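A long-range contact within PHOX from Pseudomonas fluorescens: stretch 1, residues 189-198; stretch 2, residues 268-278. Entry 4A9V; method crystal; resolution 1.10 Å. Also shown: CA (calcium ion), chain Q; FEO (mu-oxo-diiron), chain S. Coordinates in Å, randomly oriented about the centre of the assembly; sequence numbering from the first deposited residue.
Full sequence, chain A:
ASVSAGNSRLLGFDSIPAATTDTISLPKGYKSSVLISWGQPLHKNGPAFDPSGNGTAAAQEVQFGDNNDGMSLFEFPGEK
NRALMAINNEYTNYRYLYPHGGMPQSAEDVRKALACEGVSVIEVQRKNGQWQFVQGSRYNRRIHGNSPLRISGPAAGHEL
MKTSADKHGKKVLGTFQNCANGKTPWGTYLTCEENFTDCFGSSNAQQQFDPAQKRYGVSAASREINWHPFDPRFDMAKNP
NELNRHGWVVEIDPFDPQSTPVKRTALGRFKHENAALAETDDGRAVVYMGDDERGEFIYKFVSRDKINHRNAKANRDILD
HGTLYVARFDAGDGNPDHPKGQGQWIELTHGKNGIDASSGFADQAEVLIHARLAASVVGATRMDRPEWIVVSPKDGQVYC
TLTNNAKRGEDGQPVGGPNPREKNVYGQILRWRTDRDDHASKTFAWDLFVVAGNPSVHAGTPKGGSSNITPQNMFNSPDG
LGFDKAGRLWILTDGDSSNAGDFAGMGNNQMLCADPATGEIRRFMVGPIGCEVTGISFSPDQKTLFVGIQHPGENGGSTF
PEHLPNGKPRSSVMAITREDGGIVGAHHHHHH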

# COMPACT_ATOMS: atom_id res chain seq x y z
N TYR A 189 5.70 -1.75 -12.91
CA TYR A 189 5.28 -1.32 -11.59
C TYR A 189 3.81 -1.67 -11.41
O TYR A 189 3.00 -1.45 -12.32
CB TYR A 189 5.45 0.20 -11.49
CG TYR A 189 5.07 0.79 -10.15
CD1 TYR A 189 5.83 0.51 -9.03
CD2 TYR A 189 4.02 1.70 -10.03
CE1 TYR A 189 5.53 1.08 -7.81
CE2 TYR A 189 3.71 2.27 -8.80
CZ TYR A 189 4.49 1.97 -7.70
OH TYR A 189 4.24 2.53 -6.47
N LEU A 190 3.46 -2.20 -10.24
CA LEU A 190 2.06 -2.41 -9.88
C LEU A 190 1.65 -1.40 -8.83
O LEU A 190 2.35 -1.21 -7.82
CB LEU A 190 1.85 -3.83 -9.34
CG LEU A 190 2.31 -4.98 -10.26
CD1 LEU A 190 2.01 -6.33 -9.62
CD2 LEU A 190 1.71 -4.89 -11.65
N THR A 191 0.54 -0.73 -9.09
CA THR A 191 -0.05 0.18 -8.13
C THR A 191 -1.44 -0.34 -7.73
O THR A 191 -2.16 -0.91 -8.54
CB THR A 191 -0.11 1.63 -8.65
OG1 THR A 191 -0.52 2.48 -7.58
CG2 THR A 191 -1.07 1.80 -9.81
N CYS A 192 -1.78 -0.16 -6.46
CA CYS A 192 -2.91 -0.84 -5.85
C CYS A 192 -3.97 0.17 -5.41
O CYS A 192 -3.68 1.06 -4.61
CB CYS A 192 -2.43 -1.61 -4.64
SG CYS A 192 -1.42 -3.04 -5.09
N GLU A 193 -5.18 0.02 -5.92
CA GLU A 193 -6.31 0.88 -5.55
C GLU A 193 -6.96 0.33 -4.29
O GLU A 193 -7.46 -0.79 -4.29
CB GLU A 193 -7.32 0.94 -6.70
CG GLU A 193 -6.73 1.58 -7.95
CD GLU A 193 -7.55 1.39 -9.22
OE1 GLU A 193 -8.54 0.63 -9.25
OE2 GLU A 193 -7.17 2.04 -10.23
N GLU A 194 -6.93 1.12 -3.22
CA GLU A 194 -7.37 0.65 -1.90
C GLU A 194 -8.75 1.24 -1.55
O GLU A 194 -9.76 0.67 -1.92
CB GLU A 194 -6.31 0.96 -0.82
CG GLU A 194 -6.67 0.43 0.56
CD GLU A 194 -5.79 0.99 1.66
OE1 GLU A 194 -5.32 2.13 1.52
OE2 GLU A 194 -5.65 0.31 2.69
N ASN A 195 -8.80 2.43 -0.95
CA ASN A 195 -10.07 2.99 -0.46
C ASN A 195 -10.83 3.76 -1.53
O ASN A 195 -11.35 4.86 -1.31
CB ASN A 195 -9.82 3.84 0.78
CG ASN A 195 -9.43 3.01 1.97
OD1 ASN A 195 -10.13 2.06 2.33
ND2 ASN A 195 -8.26 3.28 2.53
N PHE A 196 -10.97 3.12 -2.68
CA PHE A 196 -11.59 3.75 -3.84
C PHE A 196 -13.06 4.08 -3.58
O PHE A 196 -13.58 5.05 -4.10
CB PHE A 196 -11.45 2.87 -5.09
CG PHE A 196 -12.25 1.59 -5.03
CD1 PHE A 196 -11.75 0.46 -4.42
CD2 PHE A 196 -13.48 1.52 -5.66
CE1 PHE A 196 -12.50 -0.70 -4.37
CE2 PHE A 196 -14.23 0.36 -5.60
CZ PHE A 196 -13.74 -0.76 -4.98
N THR A 197 -13.72 3.25 -2.78
CA THR A 197 -15.15 3.42 -2.50
C THR A 197 -15.44 4.72 -1.78
O THR A 197 -16.54 5.26 -1.91
CB THR A 197 -15.69 2.25 -1.67
OG1 THR A 197 -14.88 2.08 -0.50
CG2 THR A 197 -15.66 0.95 -2.46
N ASP A 198 -14.46 5.24 -1.04
CA ASP A 198 -14.63 6.49 -0.29
C ASP A 198 -15.04 7.64 -1.20
O ASP A 198 -15.64 8.62 -0.75
CB ASP A 198 -13.31 6.88 0.39
CG ASP A 198 -12.92 5.96 1.53
OD1 ASP A 198 -13.63 4.96 1.79
OD2 ASP A 198 -11.89 6.24 2.17
CA CA Q . -0.99 1.61 4.46
FE1 FEO S . -3.56 2.92 2.20
FE2 FEO S . -4.22 0.14 4.18
O FEO S . -3.34 1.82 3.79
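Stretch 2 268-278: GRFKHENAALA

Stretch 2 runs alongside stretch 1 in the opposite sense. Glu 194 lies across from Lys 271, with their CA atoms 3.9 Å apart. Toward the other end, Leu 190 CA and Ala 275 CA are 6.9 Å apart. Stretch 1 is a strand from Tyr 189 to Glu 193, then a turn that leads into a 3-10 segment. Stretch 2 is mostly irregular and becomes a strand by Ala 276. The two backbones do not pair as a regular sheet. Together they bury 656 Å².

A single backbone hydrogen bond crosses the contact, and it is weak. His 272 N donates to Glu 193 O over 3.1 Å, with an angle of 131° at the hydrogen. The same amide also makes a weak bond within its own stretch, His 272 N to Phe 270 O at 3.1 Å. The two acceptors, Glu 193 O and Phe 270 O, lie 3.4 Å apart and share this donor. His 272 NE2 is satisfied: it donates to Gly 268 O at 2.7 Å and 154°. The carbonyl of the same residue fares worse. His 272 O is buried beside Glu 194 CB at 3.2 Å and Cys 192 CB at 3.5 Å, and it has no polar partner in the model.

Glu 194 O accepts a weak hydrogen bond from Phe 196 N at 2.8 Å. Lys 271 packs on the same oxygen: Lys 271 CG is 3.2 Å from Glu 194 O, and Lys 271 CA approaches Glu 194 O at 3.5 Å in a CA-H...O contact. The Lys 271 side chain is extended, with chi2 to chi4 all t, and this carries its amine to the 3-10 segment. There Lys 271 NZ donates to Thr 197 OG1 at 3.1 Å. Lys 271 NZ also donates to water 1 at 2.8 Å. That water in turn lies 2.8 Å from both Asn 195 OD1 and Asp 198 OD1, so it links the lysine to two further side chains of stretch 1.

The carboxylates of Glu 194 and Glu 273 are satisfied by metal. Glu 194 OE2 and Glu 273 OE1 are only 2.9 Å apart, yet this is not a hydrogen bond. Both bind FE2 of the mu-oxo-diiron group, Glu 194 OE2 at 2.1 Å and Glu 273 OE1 at 2.0 Å. The other oxygens go to different metals. Glu 194 OE1 binds FE1 at 2.0 Å, and Glu 273 OE2 binds the calcium ion CA at 2.3 Å. Each carboxylate therefore bridges two metals, and FE2 joins the stretches.

The remaining contacts are largely apolar. Leu 190 CD1 meets Ala 275 CB and Leu 277 CD2, each at 3.9 Å. Cys 192 points toward stretch 2; its SG lies 4.0 Å from Ala 275 CB, and its CB is 3.2 Å from Glu 273 O. At the other end, Arg 269 NH2 sits at the edge of the Phe 196 ring, 3.6 Å from Phe 196 CZ. The guanidinium nitrogens are hydrogen-bonded elsewhere in the structure.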

# COMPACT_ATOMS: atom_id res chain seq x y z
N GLY A 268 -8.24 -9.61 -9.25
CA GLY A 268 -9.40 -9.43 -8.37
C GLY A 268 -9.63 -7.99 -7.94
O GLY A 268 -8.71 -7.16 -7.97
N ARG A 269 -10.87 -7.70 -7.54
CA ARG A 269 -11.27 -6.37 -7.10
C ARG A 269 -11.54 -6.39 -5.60
O ARG A 269 -12.34 -7.19 -5.11
CB ARG A 269 -12.53 -5.92 -7.85
CG ARG A 269 -13.10 -4.61 -7.35
CD ARG A 269 -14.16 -4.10 -8.30
NE ARG A 269 -14.97 -3.04 -7.72
CZ ARG A 269 -16.06 -3.24 -6.98
NH1 ARG A 269 -16.46 -4.47 -6.68
NH2 ARG A 269 -16.70 -2.20 -6.47
N PHE A 270 -10.85 -5.51 -4.88
CA PHE A 270 -10.97 -5.35 -3.43
C PHE A 270 -10.11 -4.14 -3.05
O PHE A 270 -9.70 -3.39 -3.94
CB PHE A 270 -10.63 -6.65 -2.64
CG PHE A 270 -9.32 -7.31 -3.02
CD1 PHE A 270 -8.14 -6.98 -2.37
CD2 PHE A 270 -9.32 -8.43 -3.85
CE1 PHE A 270 -6.98 -7.69 -2.61
CE2 PHE A 270 -8.16 -9.13 -4.09
CZ PHE A 270 -7.00 -8.78 -3.45
N LYS A 271 -9.96 -3.87 -1.76
CA LYS A 271 -9.24 -2.69 -1.33
C LYS A 271 -7.75 -3.03 -1.18
O LYS A 271 -7.25 -3.34 -0.09
CB LYS A 271 -9.88 -2.10 -0.07
CG LYS A 271 -11.31 -1.70 -0.34
CD LYS A 271 -11.99 -0.97 0.80
CE LYS A 271 -13.47 -0.80 0.47
NZ LYS A 271 -14.23 -0.15 1.57
N HIS A 272 -7.08 -3.10 -2.33
CA HIS A 272 -5.72 -3.61 -2.41
C HIS A 272 -4.75 -2.72 -1.67
O HIS A 272 -4.65 -1.53 -1.98
CB HIS A 272 -5.27 -3.65 -3.87
CG HIS A 272 -5.96 -4.69 -4.70
ND1 HIS A 272 -5.47 -5.95 -4.82
CD2 HIS A 272 -7.07 -4.63 -5.52
CE1 HIS A 272 -6.24 -6.65 -5.66
NE2 HIS A 272 -7.22 -5.85 -6.09
N GLU A 273 -3.92 -3.32 -0.82
CA GLU A 273 -2.82 -2.59 -0.18
C GLU A 273 -1.57 -2.64 -1.06
O GLU A 273 -1.21 -1.64 -1.67
CB GLU A 273 -2.53 -3.13 1.21
CG GLU A 273 -1.47 -2.31 1.93
CD GLU A 273 -2.03 -1.21 2.81
OE1 GLU A 273 -3.26 -1.26 3.10
OE2 GLU A 273 -1.24 -0.34 3.24
N ASN A 274 -0.90 -3.79 -1.11
CA ASN A 274 0.27 -3.95 -1.98
C ASN A 274 0.20 -5.26 -2.75
O ASN A 274 -0.79 -5.98 -2.71
CB ASN A 274 1.62 -3.74 -1.23
CG ASN A 274 2.20 -5.01 -0.65
OD1 ASN A 274 1.48 -5.91 -0.20
ND2 ASN A 274 3.52 -5.04 -0.52
N ALA A 275 1.25 -5.51 -3.53
CA ALA A 275 1.29 -6.65 -4.43
C ALA A 275 2.71 -7.21 -4.40
O ALA A 275 3.64 -6.61 -4.91
CB ALA A 275 0.91 -6.22 -5.84
N ALA A 276 2.89 -8.30 -3.66
CA ALA A 276 4.21 -8.85 -3.37
C ALA A 276 4.56 -9.94 -4.37
O ALA A 276 3.88 -10.96 -4.43
CB ALA A 276 4.25 -9.41 -1.95
N LEU A 277 5.60 -9.71 -5.16
CA LEU A 277 5.99 -10.65 -6.21
C LEU A 277 6.83 -11.80 -5.67
O LEU A 277 7.77 -11.59 -4.92
CB LEU A 277 6.76 -9.92 -7.31
CG LEU A 277 5.94 -9.41 -8.49
CD1 LEU A 277 5.45 -10.55 -9.37
CD2 LEU A 277 4.79 -8.53 -8.04
N ALA A 278 6.57 -12.98 -6.21
CA ALA A 278 7.40 -14.15 -6.01
C ALA A 278 7.32 -14.99 -7.29
O ALA A 278 6.69 -14.58 -8.26
CB ALA A 278 6.93 -14.94 -4.79
O HOH W 1 -12.93 2.25 2.18
O HOH W 2 -1.76 3.87 2.93
O HOH W 3 0.34 1.89 2.34
O HOH W 4 0.90 3.15 4.96
O HOH W 5 -2.25 3.43 5.87
O HOH W 6 -4.72 4.14 3.71